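Extracellular solute-binding protein family 5 (Brucella melitensis, PDB 4ONY) probably binds peptides or related solutes in the periplasm and delivers them to an ABC transporter for uptake across the inner membrane. Local coordinates at residues F96-L101 and L184-M189. Sequence-based numbering, arbitrary orientation.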
loop_
_atom_site.group_PDB
_atom_site.type_symbol
_atom_site.label_atom_id
_atom_site.label_comp_id
_atom_site.label_asym_id
_atom_site.label_seq_id
_atom_site.Cartn_x
_atom_site.Cartn_y
_atom_site.Cartn_z
ATOM N N PHE A 96 -5.547 -10.458 5.796
ATOM C CA PHE A 96 -6.567 -9.545 6.294
ATOM C C PHE A 96 -7.370 -10.213 7.420
ATOM O O PHE A 96 -8.511 -10.669 7.221
ATOM C CB PHE A 96 -7.495 -9.128 5.141
ATOM C CG PHE A 96 -8.314 -7.872 5.395
ATOM C CD1 PHE A 96 -8.325 -7.204 6.638
ATOM C CD2 PHE A 96 -9.071 -7.320 4.355
ATOM C CE1 PHE A 96 -9.100 -6.031 6.809
ATOM C CE2 PHE A 96 -9.818 -6.162 4.540
ATOM C CZ PHE A 96 -9.815 -5.516 5.750
ATOM N N THR A 97 -6.765 -10.231 8.603
ATOM C CA THR A 97 -7.397 -10.733 9.820
ATOM C C THR A 97 -7.239 -9.712 10.955
ATOM O O THR A 97 -6.159 -9.168 11.170
ATOM C CB THR A 97 -6.789 -12.049 10.259
ATOM O OG1 THR A 97 -6.907 -13.017 9.199
ATOM C CG2 THR A 97 -7.524 -12.595 11.529
ATOM N N LEU A 98 -8.339 -9.483 11.658
ATOM C CA LEU A 98 -8.413 -8.619 12.836
ATOM C C LEU A 98 -8.605 -9.426 14.109
ATOM O O LEU A 98 -9.332 -10.427 14.101
ATOM C CB LEU A 98 -9.611 -7.701 12.681
ATOM C CG LEU A 98 -9.714 -6.896 11.357
ATOM C CD1 LEU A 98 -11.004 -6.112 11.306
ATOM C CD2 LEU A 98 -8.539 -5.945 11.249
ATOM N N TYR A 99 -7.982 -8.994 15.205
ATOM C CA TYR A 99 -8.129 -9.621 16.522
ATOM C C TYR A 99 -8.656 -8.585 17.522
ATOM O O TYR A 99 -8.731 -7.378 17.210
ATOM C CB TYR A 99 -6.792 -10.233 17.000
ATOM C CG TYR A 99 -6.366 -11.406 16.158
ATOM C CD1 TYR A 99 -6.851 -12.664 16.419
ATOM C CD2 TYR A 99 -5.522 -11.233 15.033
ATOM C CE1 TYR A 99 -6.541 -13.759 15.607
ATOM C CE2 TYR A 99 -5.193 -12.294 14.237
ATOM C CZ TYR A 99 -5.730 -13.571 14.508
ATOM O OH TYR A 99 -5.439 -14.683 13.712
ATOM N N SER A 100 -9.042 -9.057 18.706
ATOM C CA SER A 100 -9.671 -8.221 19.735
ATOM C C SER A 100 -8.812 -7.004 20.142
ATOM O O SER A 100 -7.589 -7.087 20.225
ATOM C CB SER A 100 -10.007 -9.059 20.961
ATOM O OG SER A 100 -10.946 -10.071 20.601
ATOM N N LEU A 101 -9.446 -5.851 20.288
ATOM C CA LEU A 101 -8.772 -4.666 20.907
ATOM C C LEU A 101 -9.838 -4.012 21.791
ATOM O O LEU A 101 -10.233 -4.628 22.801
ATOM C CB LEU A 101 -8.179 -3.744 19.859
ATOM C CG LEU A 101 -7.306 -2.595 20.369
ATOM C CD1 LEU A 101 -6.098 -3.157 21.099
ATOM C CD2 LEU A 101 -6.889 -1.656 19.214
ATOM N N LEU A 184 -14.362 -2.779 7.775
ATOM C CA LEU A 184 -14.013 -1.361 7.843
ATOM C C LEU A 184 -14.569 -0.754 9.135
ATOM O O LEU A 184 -13.948 0.112 9.745
ATOM C CB LEU A 184 -14.560 -0.626 6.623
ATOM C CG LEU A 184 -14.111 -1.149 5.257
ATOM C CD1 LEU A 184 -14.648 -0.308 4.107
ATOM C CD2 LEU A 184 -12.581 -1.133 5.200
ATOM N N ILE A 185 -15.737 -1.249 9.571
ATOM C CA ILE A 185 -16.305 -0.858 10.853
ATOM C C ILE A 185 -15.350 -1.309 11.986
ATOM O O ILE A 185 -15.012 -0.530 12.910
ATOM C CB ILE A 185 -17.723 -1.464 11.055
ATOM C CG1 ILE A 185 -18.711 -0.951 10.018
ATOM C CG2 ILE A 185 -18.238 -1.171 12.452
ATOM C CD1 ILE A 185 -19.014 0.536 10.079
ATOM N N ALA A 186 -14.885 -2.551 11.873
ATOM C CA ALA A 186 -14.047 -3.174 12.913
ATOM C C ALA A 186 -12.637 -2.599 12.985
ATOM O O ALA A 186 -12.115 -2.340 14.089
ATOM C CB ALA A 186 -14.001 -4.695 12.717
ATOM N N GLY A 187 -12.047 -2.331 11.825
ATOM C CA GLY A 187 -10.636 -1.909 11.742
ATOM C C GLY A 187 -10.308 -0.593 11.064
ATOM O O GLY A 187 -9.142 -0.229 11.028
ATOM N N SER A 188 -11.284 0.113 10.501
ATOM C CA SER A 188 -10.985 1.381 9.827
ATOM C C SER A 188 -11.865 2.519 10.307
ATOM O O SER A 188 -12.196 3.429 9.544
ATOM C CB SER A 188 -11.102 1.261 8.287
ATOM O OG SER A 188 -10.346 0.143 7.834
ATOM N N MET A 189 -12.242 2.465 11.573
ATOM C CA MET A 189 -12.889 3.581 12.220
ATOM C C MET A 189 -12.339 3.668 13.639
ATOM O O MET A 189 -12.133 2.655 14.282
ATOM C CB MET A 189 -14.411 3.392 12.293
ATOM C CG MET A 189 -15.154 3.609 10.984
ATOM S SD MET A 189 -15.026 5.336 10.445
ATOM C CE MET A 189 -16.568 5.977 11.073
#
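The C-terminal turn of helix 181-187 packs against one face of the antiparallel sheet to which strand 97-108 belongs, within a periplasmic solute-binding protein of family 5. Leu98 carries the contact from the strand, and its CD1 methyl meets the CB methyl of Ala186 at 3.6 Å, an approach between two apolar groups with no hydrogen bond between the segments. The leucine reaches across because its CG stands anti to the carbonyl carbon (chi1 -52°) and its CD1 continues the extended course, anti to CA (chi2 176°), which carries that methyl outward from the strand to the helix. The same CD1 lies 4.0 Å from the backbone N of Gly187, the next residue along the helix. Gly187 has no side chain between its backbone and Leu98, and the two backbones come nearest here, with the CA atoms of Leu98 and Gly187 7.2 Å apart. The helix closes just beyond, where Ser188 N donates a hydrogen bond of 2.8 Å to Leu184 O and Ser188 is the first residue to leave the helical conformation. At the flank, the ring of Phe96 and the end of Leu184 approach one another without touching, Phe96 CZ lying 5.2 Å from Leu184 CD2. The contact is buried, and strand 88-90 joins both partners: Met88 touches Leu98 and Ala186 and shares a backbone hydrogen bond with Ala186. Met183 of the same helix also packs on Phe96 and Leu98, while Ile185 turns away from the strand onto Tyr140, placing helix 181-187 between the sheet and helix 133-146.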